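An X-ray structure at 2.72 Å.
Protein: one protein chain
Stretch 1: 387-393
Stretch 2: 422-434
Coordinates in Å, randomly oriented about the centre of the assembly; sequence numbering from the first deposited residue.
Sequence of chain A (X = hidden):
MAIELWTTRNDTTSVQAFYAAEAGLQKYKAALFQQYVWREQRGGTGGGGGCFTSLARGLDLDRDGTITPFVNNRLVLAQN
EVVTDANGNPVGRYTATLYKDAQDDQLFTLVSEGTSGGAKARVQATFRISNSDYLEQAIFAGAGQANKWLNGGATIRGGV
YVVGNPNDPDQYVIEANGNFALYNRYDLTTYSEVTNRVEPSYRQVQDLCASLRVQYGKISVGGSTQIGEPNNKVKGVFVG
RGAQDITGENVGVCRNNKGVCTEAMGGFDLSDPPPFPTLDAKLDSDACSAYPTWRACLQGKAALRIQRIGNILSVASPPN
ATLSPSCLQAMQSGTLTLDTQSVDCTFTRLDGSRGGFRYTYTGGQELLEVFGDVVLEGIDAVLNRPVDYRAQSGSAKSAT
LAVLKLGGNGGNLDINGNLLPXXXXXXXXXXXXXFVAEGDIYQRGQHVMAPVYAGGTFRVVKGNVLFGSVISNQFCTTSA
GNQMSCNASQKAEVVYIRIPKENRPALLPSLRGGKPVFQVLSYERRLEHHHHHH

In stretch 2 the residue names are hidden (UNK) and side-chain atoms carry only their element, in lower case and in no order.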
# COMPACT_ATOMS: atom_id res chain seq x y z
N VAL A 387 -25.81 3.87 -0.11
CA VAL A 387 -25.45 5.25 -0.14
C VAL A 387 -24.28 5.51 -1.04
O VAL A 387 -23.35 4.77 -1.08
CB VAL A 387 -25.12 5.65 1.30
CG1 VAL A 387 -24.30 4.57 1.94
CG2 VAL A 387 -24.42 6.98 1.40
N ASP A 388 -24.37 6.58 -1.80
CA ASP A 388 -23.36 7.00 -2.71
C ASP A 388 -22.52 7.99 -1.97
O ASP A 388 -23.04 8.75 -1.18
CB ASP A 388 -23.99 7.75 -3.87
CG ASP A 388 -24.04 6.94 -5.11
OD1 ASP A 388 -24.19 5.71 -5.02
OD2 ASP A 388 -23.95 7.55 -6.18
N TYR A 389 -21.22 8.01 -2.22
CA TYR A 389 -20.44 8.97 -1.49
C TYR A 389 -19.73 9.90 -2.40
O TYR A 389 -19.60 9.64 -3.56
CB TYR A 389 -19.50 8.31 -0.51
CG TYR A 389 -18.32 7.58 -1.08
CD1 TYR A 389 -17.33 8.25 -1.74
CD2 TYR A 389 -18.19 6.23 -0.92
CE1 TYR A 389 -16.25 7.58 -2.24
CE2 TYR A 389 -17.11 5.55 -1.42
CZ TYR A 389 -16.15 6.24 -2.08
OH TYR A 389 -15.08 5.56 -2.56
N ARG A 390 -19.33 11.02 -1.84
CA ARG A 390 -18.58 12.03 -2.55
C ARG A 390 -17.64 12.54 -1.50
O ARG A 390 -18.07 12.85 -0.41
CB ARG A 390 -19.49 13.17 -2.97
CG ARG A 390 -20.55 12.80 -3.98
CD ARG A 390 -21.62 13.88 -4.04
NE ARG A 390 -21.39 14.85 -5.10
CZ ARG A 390 -22.32 15.23 -5.96
NH1 ARG A 390 -23.53 14.73 -5.86
NH2 ARG A 390 -22.04 16.11 -6.90
N ALA A 391 -16.36 12.64 -1.81
CA ALA A 391 -15.43 13.09 -0.81
C ALA A 391 -14.33 13.93 -1.36
O ALA A 391 -13.82 13.65 -2.41
CB ALA A 391 -14.83 11.90 -0.12
N GLN A 392 -13.93 14.95 -0.62
CA GLN A 392 -12.85 15.78 -1.08
C GLN A 392 -12.19 16.46 0.06
O GLN A 392 -12.73 16.54 1.13
CB GLN A 392 -13.34 16.81 -2.06
CG GLN A 392 -14.60 17.55 -1.66
CD GLN A 392 -14.78 18.80 -2.47
OE1 GLN A 392 -13.83 19.55 -2.70
NE2 GLN A 392 -15.99 19.05 -2.91
N SER A 393 -10.98 16.91 -0.17
CA SER A 393 -10.23 17.62 0.83
C SER A 393 -9.56 18.69 0.05
O SER A 393 -8.40 18.60 -0.28
CB SER A 393 -9.20 16.72 1.46
OG SER A 393 -9.83 15.61 2.07
N UNK A 422 -20.02 8.21 -5.78
CA UNK A 422 -20.99 8.67 -6.75
C UNK A 422 -20.31 8.93 -8.06
O UNK A 422 -19.42 9.76 -8.16
c UNK A 422 -21.68 9.95 -6.31
c UNK A 422 -22.07 10.80 -7.49
o UNK A 422 -22.63 10.26 -8.46
o UNK A 422 -21.81 12.00 -7.46
N UNK A 423 -20.81 8.26 -9.09
CA UNK A 423 -20.28 8.37 -10.44
C UNK A 423 -20.11 9.79 -10.91
O UNK A 423 -19.08 10.15 -11.48
c UNK A 423 -21.19 7.63 -11.39
N UNK A 424 -21.14 10.59 -10.70
CA UNK A 424 -21.16 11.97 -11.10
C UNK A 424 -19.96 12.70 -10.59
O UNK A 424 -19.25 13.35 -11.35
c UNK A 424 -22.38 12.69 -10.55
o UNK A 424 -23.45 11.77 -10.33
c UNK A 424 -22.82 13.75 -11.51
N UNK A 425 -19.70 12.58 -9.31
CA UNK A 425 -18.58 13.30 -8.76
C UNK A 425 -17.24 12.85 -9.29
O UNK A 425 -16.56 13.61 -9.96
c UNK A 425 -17.85 15.62 -6.89
c UNK A 425 -15.65 14.83 -5.48
c UNK A 425 -15.89 16.17 -5.69
c UNK A 425 -17.63 14.29 -6.68
c UNK A 425 -16.99 16.56 -6.40
c UNK A 425 -16.52 13.90 -5.99
c UNK A 425 -18.55 13.28 -7.25
N UNK A 426 -16.86 11.62 -8.99
CA UNK A 426 -15.59 11.08 -9.43
C UNK A 426 -15.66 9.58 -9.51
O UNK A 426 -16.63 8.99 -9.08
N UNK A 427 -14.64 8.94 -10.04
CA UNK A 427 -14.65 7.49 -10.18
C UNK A 427 -13.45 6.87 -9.48
O UNK A 427 -12.37 7.47 -9.40
c UNK A 427 -14.69 7.10 -11.66
c UNK A 427 -16.81 5.96 -12.19
c UNK A 427 -16.06 7.25 -12.34
c UNK A 427 -15.97 7.74 -13.85
N UNK A 428 -13.66 5.66 -8.97
CA UNK A 428 -12.62 4.93 -8.27
C UNK A 428 -11.51 4.54 -9.24
O UNK A 428 -11.78 4.09 -10.36
c UNK A 428 -11.88 2.15 -6.17
c UNK A 428 -12.81 4.14 -5.24
c UNK A 428 -12.28 3.82 -4.00
c UNK A 428 -11.54 2.67 -3.85
c UNK A 428 -12.63 3.31 -6.33
c UNK A 428 -13.20 3.66 -7.66
c UNK A 428 -11.33 1.83 -4.94
N UNK A 429 -10.24 4.64 -8.83
CA UNK A 429 -9.88 5.08 -7.48
C UNK A 429 -9.44 6.53 -7.44
O UNK A 429 -8.62 6.88 -6.59
c UNK A 429 -9.05 4.22 -9.58
c UNK A 429 -8.72 4.16 -7.12
c UNK A 429 -8.06 3.85 -8.47
N UNK A 430 -9.95 7.32 -8.35
CA UNK A 430 -9.65 8.70 -8.28
C UNK A 430 -10.72 9.31 -7.39
O UNK A 430 -10.81 10.51 -7.39
c UNK A 430 -9.75 9.32 -9.65
o UNK A 430 -7.77 8.12 -10.17
n UNK A 430 -8.52 9.55 -11.70
c UNK A 430 -8.59 8.95 -10.53
N UNK A 431 -11.40 8.56 -6.55
CA UNK A 431 -12.39 9.13 -5.70
C UNK A 431 -12.62 8.09 -4.67
O UNK A 431 -13.31 7.13 -4.91
n UNK A 431 -16.09 9.65 -6.06
c UNK A 431 -14.81 10.48 -4.50
c UNK A 431 -13.65 9.31 -6.48
n UNK A 431 -16.13 10.70 -4.21
c UNK A 431 -16.88 10.20 -5.16
c UNK A 431 -14.78 9.82 -5.68
N UNK A 432 -12.05 8.27 -3.49
CA UNK A 432 -12.17 7.27 -2.48
C UNK A 432 -12.48 7.78 -1.10
O UNK A 432 -12.03 8.82 -0.70
c UNK A 432 -10.88 6.49 -2.42
N UNK A 433 -13.24 7.00 -0.37
CA UNK A 433 -13.57 7.33 1.01
C UNK A 433 -13.00 6.23 1.88
O UNK A 433 -13.28 5.05 1.65
c UNK A 433 -15.08 7.46 1.21
c UNK A 433 -15.49 7.75 2.65
c UNK A 433 -17.02 7.83 2.76
c UNK A 433 -14.83 9.03 3.09
N UNK A 434 -12.19 6.61 2.84
CA UNK A 434 -11.54 5.65 3.70
C UNK A 434 -12.21 5.56 5.05
O UNK A 434 -12.80 6.52 5.54

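Position 422 opens the stretch with two side-chain carbons, the second carrying two oxygens, one of them over a face of the Arg 390 guanidinium: a short carboxylate, Asp 422. Its backbone N donates a hydrogen bond to Tyr 389 O (2.7 Å), which pins the loop to the strand. The oxygen over the guanidinium, Asp 422 OD2, is 3.6 Å from Arg 390 NH1, a long salt bridge resting on charge alone. A like charge also lies close: Asp 388 OD2 is 3.8 Å from Asp 422 OD1.

Position 423 has one side-chain carbon, pointing away from stretch 1, and is Ala 423. At 424 a single carbon carries one oxygen and one carbon, the branched pattern of Thr 424. Its work is local: OG1 (2.5 Å) and N (2.7 Å) of Thr 424 both donate to Asp 422 OD1, fixing the carboxylate in place.

Position 425 shows one carbon and then a ring of six carbons, with no oxygen on the ring; the side chain packs toward the strand against Arg 390, Ala 391 and Gln 392, so it is Phe 425. Its backbone N gives a hydrogen bond to Asp 422 OD2 (2.9 Å), while Phe 425 CB is 3.9 Å from Arg 390 CG, CE1 3.8 Å from Ala 391 O, and CZ 4.0 Å from Gln 392 NE2.

No side-chain atom exists at 426, hence Gly 426; a CB here would be crowded by the CB of position 431, 3.1 Å away. At 427, four carbons forked at the second, out of reach of the strand, make Leu 427. Position 428 again has one carbon and a six-carbon ring, which comes near Tyr 389 OH: Phe 428, with CE1 3.6 Å from Tyr 389 OH. At 429, three carbons close a ring onto the backbone N and identify Pro 429, preceded by a cis peptide. At 430, two carbons, the second bearing one oxygen and one nitrogen, give Asn 430, which makes no contact with stretch 1.

Position 431 carries one carbon and a five-membered ring of three carbons and two nitrogens, one nitrogen 3.1 Å from Ala 391 N: His 431. Both nitrogens are used. His 431 NE2 accepts from Ala 391 N, and His 431 ND1 donates to Gly 426 O (3.1 Å), so the ring ties strand to loop. Tyr 389 turns its edge toward the imidazole face, with centroids 5.0 Å apart.

Position 432, with one carbon directed away, is Ala 432; its CA still lies 3.4 Å from Tyr 389 OH. Four carbons forked at the second return at 433, pointing toward the strand, the CB 3.6 Å from the Tyr 389 ring centroid and nearly on the ring normal: Leu 433. Leu 433 CD1 reaches Ala 391 CB at 4.3 Å. Position 434 has no side chain: Gly 434.

The contact does not work by strand pairing, since the two strands run at 88° to each other. Two hydrogen bonds, one from the loop to Tyr 389 O and one from Ala 391 N to the imidazole, set the position, and Tyr 389 meets Leu 433 with a face and His 431 with an edge. The design rule is that polar groups that reach across are also braced within their own stretch, as with the Asp 422 carboxylate and His 431.

Stretch 2 422-434: DATFGLFPNHALG
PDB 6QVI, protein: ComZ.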